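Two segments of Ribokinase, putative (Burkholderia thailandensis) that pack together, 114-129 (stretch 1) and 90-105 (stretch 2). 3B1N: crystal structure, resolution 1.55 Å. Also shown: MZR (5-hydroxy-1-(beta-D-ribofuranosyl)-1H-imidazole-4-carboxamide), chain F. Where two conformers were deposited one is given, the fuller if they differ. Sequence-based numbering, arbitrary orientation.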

# COMPACT_ATOMS: atom_id res chain seq x y z
N ILE B 114 -3.87 -1.54 -3.54
CA ILE B 114 -3.70 -0.09 -3.31
C ILE B 114 -2.22 0.22 -3.67
O ILE B 114 -1.28 -0.40 -3.09
CB ILE B 114 -3.97 0.32 -1.85
CG1 ILE B 114 -5.42 -0.02 -1.50
CG2 ILE B 114 -3.66 1.86 -1.67
CD1 ILE B 114 -5.77 0.24 0.02
N THR B 115 -2.04 1.09 -4.67
CA THR B 115 -0.71 1.31 -5.26
C THR B 115 -0.31 2.77 -5.12
O THR B 115 -1.07 3.67 -5.48
CB THR B 115 -0.76 0.93 -6.74
OG1 THR B 115 -0.99 -0.48 -6.84
CG2 THR B 115 0.55 1.30 -7.47
N ALA B 116 0.89 3.02 -4.58
CA ALA B 116 1.50 4.33 -4.69
C ALA B 116 2.44 4.28 -5.88
O ALA B 116 3.35 3.43 -5.92
CB ALA B 116 2.33 4.59 -3.43
N PHE B 117 2.23 5.21 -6.79
CA PHE B 117 2.93 5.14 -8.08
C PHE B 117 3.80 6.37 -8.24
O PHE B 117 3.29 7.49 -8.18
CB PHE B 117 1.89 5.00 -9.21
CG PHE B 117 2.47 4.52 -10.50
CD1 PHE B 117 2.62 3.14 -10.74
CD2 PHE B 117 2.88 5.45 -11.46
CE1 PHE B 117 3.17 2.72 -11.95
CE2 PHE B 117 3.46 5.02 -12.65
CZ PHE B 117 3.58 3.65 -12.89
N HIS B 118 5.11 6.15 -8.43
CA HIS B 118 6.01 7.27 -8.72
C HIS B 118 6.30 7.27 -10.22
O HIS B 118 6.99 6.39 -10.70
CB HIS B 118 7.33 7.22 -7.96
CG HIS B 118 8.09 8.51 -8.11
ND1 HIS B 118 9.21 8.63 -8.92
CD2 HIS B 118 7.82 9.77 -7.65
CE1 HIS B 118 9.62 9.88 -8.91
NE2 HIS B 118 8.81 10.59 -8.15
N PRO B 119 5.73 8.23 -10.95
CA PRO B 119 5.73 8.15 -12.40
C PRO B 119 7.10 8.19 -13.02
O PRO B 119 7.30 7.47 -13.99
CB PRO B 119 4.86 9.32 -12.86
CG PRO B 119 4.75 10.19 -11.66
CD PRO B 119 4.93 9.37 -10.46
N GLY B 120 8.03 9.01 -12.52
CA GLY B 120 9.31 9.11 -13.18
C GLY B 120 9.12 9.38 -14.68
O GLY B 120 8.32 10.24 -15.10
N ALA B 121 9.83 8.61 -15.48
CA ALA B 121 9.84 8.77 -16.93
C ALA B 121 8.45 8.62 -17.56
O ALA B 121 8.20 9.16 -18.64
CB ALA B 121 10.80 7.78 -17.55
N MET B 122 7.53 7.93 -16.90
CA MET B 122 6.19 7.85 -17.41
C MET B 122 5.49 9.19 -17.60
O MET B 122 4.61 9.32 -18.46
CB MET B 122 5.35 6.89 -16.53
CG MET B 122 3.95 6.60 -17.13
SD MET B 122 2.83 5.74 -15.99
CE MET B 122 2.16 7.09 -15.02
N MET B 123 5.93 10.20 -16.84
CA MET B 123 5.32 11.55 -16.95
C MET B 123 5.47 12.11 -18.36
O MET B 123 4.68 12.97 -18.77
CB MET B 123 5.96 12.53 -15.97
CG MET B 123 5.74 12.21 -14.57
SD MET B 123 6.10 13.66 -13.52
CE MET B 123 6.70 14.88 -14.71
N GLN B 124 6.47 11.62 -19.10
CA GLN B 124 6.75 12.12 -20.47
C GLN B 124 6.28 11.15 -21.55
O GLN B 124 6.75 11.25 -22.68
CB GLN B 124 8.26 12.39 -20.70
CG GLN B 124 8.96 13.11 -19.53
CD GLN B 124 8.30 14.39 -19.15
OE1 GLN B 124 7.71 15.06 -19.98
NE2 GLN B 124 8.37 14.74 -17.85
N SER B 125 5.38 10.22 -21.21
CA SER B 125 4.97 9.19 -22.20
C SER B 125 4.38 9.73 -23.50
O SER B 125 4.48 9.07 -24.52
CB SER B 125 4.00 8.18 -21.55
OG SER B 125 2.72 8.74 -21.28
N HIS B 126 3.84 10.96 -23.47
CA HIS B 126 3.30 11.56 -24.66
C HIS B 126 4.36 11.97 -25.69
O HIS B 126 3.98 12.33 -26.82
CB HIS B 126 2.50 12.80 -24.26
CG HIS B 126 3.28 13.74 -23.40
ND1 HIS B 126 3.40 13.59 -22.03
CD2 HIS B 126 4.01 14.83 -23.73
CE1 HIS B 126 4.17 14.55 -21.56
NE2 HIS B 126 4.56 15.31 -22.56
N VAL B 127 5.66 11.81 -25.40
CA VAL B 127 6.70 12.04 -26.43
C VAL B 127 6.65 10.99 -27.54
O VAL B 127 7.10 11.25 -28.67
CB VAL B 127 8.15 12.17 -25.91
CG1 VAL B 127 8.21 13.38 -24.92
CG2 VAL B 127 8.63 10.91 -25.27
N ASN B 128 6.07 9.82 -27.24
CA ASN B 128 5.83 8.82 -28.31
C ASN B 128 4.44 9.03 -28.89
O ASN B 128 3.44 9.23 -28.18
CB ASN B 128 5.84 7.39 -27.73
CG ASN B 128 7.24 6.86 -27.38
OD1 ASN B 128 7.40 6.16 -26.34
ND2 ASN B 128 8.22 7.09 -28.24
N HIS B 129 4.34 8.92 -30.21
CA HIS B 129 3.07 9.14 -30.87
C HIS B 129 2.59 7.88 -31.55
O HIS B 129 3.24 7.37 -32.45
CB HIS B 129 3.19 10.31 -31.86
CG HIS B 129 3.30 11.64 -31.17
ND1 HIS B 129 2.22 12.49 -31.04
CD2 HIS B 129 4.30 12.18 -30.44
CE1 HIS B 129 2.59 13.56 -30.35
NE2 HIS B 129 3.84 13.39 -29.97
N1 MZR F . -0.47 4.25 -14.13
O3 MZR F . 0.60 1.73 -14.63
C4 MZR F . 0.23 1.57 -13.28
C5 MZR F . -0.40 2.58 -12.46
C6 MZR F . -0.74 3.94 -12.88
O6 MZR F . -1.24 4.67 -11.99
N7 MZR F . -0.56 1.95 -11.26
C8 MZR F . -0.07 0.69 -11.37
N9 MZR F . 0.42 0.44 -12.62
C1' MZR F . 0.98 -0.83 -13.12
C2' MZR F . 2.01 -1.53 -12.25
O2' MZR F . 3.28 -1.09 -12.70
C3' MZR F . 1.67 -3.02 -12.48
O3' MZR F . 2.69 -3.83 -13.07
C4' MZR F . 0.44 -3.01 -13.34
O4' MZR F . -0.12 -1.73 -13.11
C5' MZR F . -0.53 -4.09 -12.94
O5' MZR F . -1.65 -4.00 -13.86
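Stretch 2 90-105: EYVRVLPDTYSAQAMI

Stretch 1 opens inside a strand that runs through H118, then turns through P119 and G120 into a 3-10 segment over 121-127. Stretch 2 has a strand at 92-95, a type II turn from L95 to T98, and a second strand that reaches I105 and continues beyond. That second strand lies antiparallel to 114-118: the axes approach to 4.7 Å, with a signed crossing angle of 160°. The register pairs T115 with I105, A116 with M104, F117 with A103 and H118 with Q102. The hydrogen-bonded pairs close both ways: M104 N to A116 O is 2.8 Å and A116 N to M104 O 2.9 Å; H118 N to Q102 O is 2.8 Å and Q102 N to H118 O 3.0 Å. Beyond the strand, A121 N donates to Y99 O at 2.9 Å, tying the start of the 3-10 segment to the loop. G120 makes this turn at positive phi, and an ideal CB there would lie 2.5 Å from Y99 O, so the backbone leaves no room for a side chain.

The alternation of the strands sorts the side chains. T115, F117, A103 and I105 share one face, where the F117 ring comes close to A103, CD1 to A103 CB at 3.5 Å. One face of that ring lies under Q102 O; the opposite one meets the nucleoside MZR, with F117 CE1 3.4 Å from MZR C4. On the other face of the sheet, A116 CB sits 4.4 Å from M104 CB.

Farther along, L95 CD1 packs 3.8 Å from A121 CB and 3.5 Å from Q124 CG. V127 CB lies over one face of the R93 guanidinium, 3.8 Å from R93 NH2, which also donates to a water at 2.8 Å.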

# COMPACT_ATOMS: atom_id res chain seq x y z
N GLU B 90 11.61 -0.92 -30.32
CA GLU B 90 11.39 0.10 -31.37
C GLU B 90 10.75 1.38 -30.77
O GLU B 90 11.24 2.51 -31.01
CB GLU B 90 10.48 -0.49 -32.47
CG GLU B 90 10.14 0.49 -33.57
CD GLU B 90 9.37 -0.15 -34.73
OE1 GLU B 90 9.14 0.55 -35.74
OE2 GLU B 90 8.96 -1.34 -34.64
N TYR B 91 9.71 1.19 -29.96
CA TYR B 91 8.90 2.34 -29.44
C TYR B 91 9.09 2.55 -27.94
O TYR B 91 8.26 3.22 -27.31
CB TYR B 91 7.41 2.13 -29.76
CG TYR B 91 7.14 1.94 -31.24
CD1 TYR B 91 7.38 2.99 -32.12
CD2 TYR B 91 6.66 0.73 -31.73
CE1 TYR B 91 7.16 2.83 -33.50
CE2 TYR B 91 6.42 0.56 -33.12
CZ TYR B 91 6.69 1.62 -33.98
OH TYR B 91 6.43 1.46 -35.34
N VAL B 92 10.17 1.98 -27.39
CA VAL B 92 10.54 2.18 -25.96
C VAL B 92 11.57 3.34 -25.94
O VAL B 92 12.73 3.16 -26.38
CB VAL B 92 11.10 0.90 -25.31
CG1 VAL B 92 11.56 1.17 -23.86
CG2 VAL B 92 10.04 -0.17 -25.33
N ARG B 93 11.18 4.50 -25.43
CA ARG B 93 12.07 5.67 -25.41
C ARG B 93 12.69 5.80 -24.03
O ARG B 93 11.98 5.70 -23.04
CB ARG B 93 11.34 6.94 -25.83
CG ARG B 93 12.20 8.18 -25.66
CD ARG B 93 12.17 9.14 -26.82
NE ARG B 93 12.72 10.44 -26.43
CZ ARG B 93 12.29 11.58 -26.95
NH1 ARG B 93 12.81 12.76 -26.57
NH2 ARG B 93 11.34 11.52 -27.88
N VAL B 94 13.98 5.97 -23.99
CA VAL B 94 14.72 6.10 -22.73
C VAL B 94 15.10 7.56 -22.47
O VAL B 94 15.82 8.16 -23.28
CB VAL B 94 15.96 5.23 -22.75
CG1 VAL B 94 16.75 5.40 -21.44
CG2 VAL B 94 15.56 3.76 -22.92
N LEU B 95 14.67 8.12 -21.35
CA LEU B 95 14.97 9.55 -21.06
C LEU B 95 16.20 9.72 -20.21
O LEU B 95 16.36 9.08 -19.16
CB LEU B 95 13.80 10.20 -20.33
CG LEU B 95 12.42 9.95 -20.89
CD1 LEU B 95 11.36 10.63 -19.99
CD2 LEU B 95 12.34 10.42 -22.33
N PRO B 96 17.12 10.61 -20.62
CA PRO B 96 18.38 10.74 -19.88
C PRO B 96 18.19 11.28 -18.49
O PRO B 96 17.24 12.03 -18.23
CB PRO B 96 19.20 11.76 -20.71
CG PRO B 96 18.60 11.72 -22.01
CD PRO B 96 17.15 11.30 -21.91
N ASP B 97 19.05 10.82 -17.58
CA ASP B 97 19.11 11.38 -16.21
C ASP B 97 17.77 11.35 -15.48
O ASP B 97 17.43 12.25 -14.66
CB ASP B 97 19.70 12.82 -16.25
CG ASP B 97 20.07 13.33 -14.87
OD1 ASP B 97 19.72 14.50 -14.53
OD2 ASP B 97 20.68 12.54 -14.12
N THR B 98 17.00 10.30 -15.75
CA THR B 98 15.64 10.16 -15.21
C THR B 98 15.48 8.74 -14.66
O THR B 98 16.10 7.81 -15.20
CB THR B 98 14.59 10.41 -16.34
OG1 THR B 98 14.75 11.73 -16.84
CG2 THR B 98 13.15 10.29 -15.88
N TYR B 99 14.65 8.59 -13.62
CA TYR B 99 14.34 7.25 -13.11
C TYR B 99 13.12 6.70 -13.84
O TYR B 99 12.22 7.46 -14.20
CB TYR B 99 14.08 7.26 -11.60
CG TYR B 99 15.36 7.44 -10.78
CD1 TYR B 99 16.00 6.33 -10.22
CD2 TYR B 99 15.89 8.72 -10.57
CE1 TYR B 99 17.16 6.51 -9.44
CE2 TYR B 99 17.06 8.87 -9.82
CZ TYR B 99 17.67 7.77 -9.28
OH TYR B 99 18.80 7.92 -8.54
N SER B 100 13.08 5.37 -14.02
CA SER B 100 11.87 4.75 -14.52
C SER B 100 10.76 4.79 -13.48
O SER B 100 11.02 4.89 -12.27
CB SER B 100 12.16 3.29 -14.91
OG SER B 100 13.28 3.24 -15.77
N ALA B 101 9.53 4.64 -13.97
CA ALA B 101 8.35 4.48 -13.09
C ALA B 101 8.54 3.37 -12.07
O ALA B 101 9.12 2.34 -12.36
CB ALA B 101 7.09 4.19 -13.92
N GLN B 102 8.01 3.59 -10.86
CA GLN B 102 8.11 2.62 -9.78
C GLN B 102 6.75 2.54 -9.09
O GLN B 102 6.17 3.55 -8.72
CB GLN B 102 9.22 3.04 -8.78
CG GLN B 102 9.16 2.29 -7.49
CD GLN B 102 9.79 0.93 -7.57
OE1 GLN B 102 10.99 0.80 -7.87
NE2 GLN B 102 9.00 -0.11 -7.25
N ALA B 103 6.23 1.33 -8.98
CA ALA B 103 4.94 1.13 -8.30
C ALA B 103 5.18 0.39 -7.01
O ALA B 103 5.89 -0.61 -6.98
CB ALA B 103 4.00 0.28 -9.20
N MET B 104 4.60 0.91 -5.93
CA MET B 104 4.63 0.21 -4.65
C MET B 104 3.21 -0.29 -4.45
O MET B 104 2.29 0.49 -4.28
CB MET B 104 5.06 1.18 -3.52
CG MET B 104 6.41 1.88 -3.74
SD MET B 104 7.77 0.75 -3.36
CE MET B 104 7.49 0.36 -1.64
N ILE B 105 3.03 -1.60 -4.61
CA ILE B 105 1.70 -2.21 -4.69
C ILE B 105 1.41 -3.08 -3.47
O ILE B 105 2.14 -4.02 -3.21
CB ILE B 105 1.67 -3.12 -5.97
CG1 ILE B 105 2.07 -2.31 -7.20
CG2 ILE B 105 0.28 -3.84 -6.14
CD1 ILE B 105 2.20 -3.20 -8.51
O HOH W 1 9.96 9.45 -29.20
O HOH W 2 10.25 6.67 -10.37
O HOH W 3 1.18 -0.01 -1.44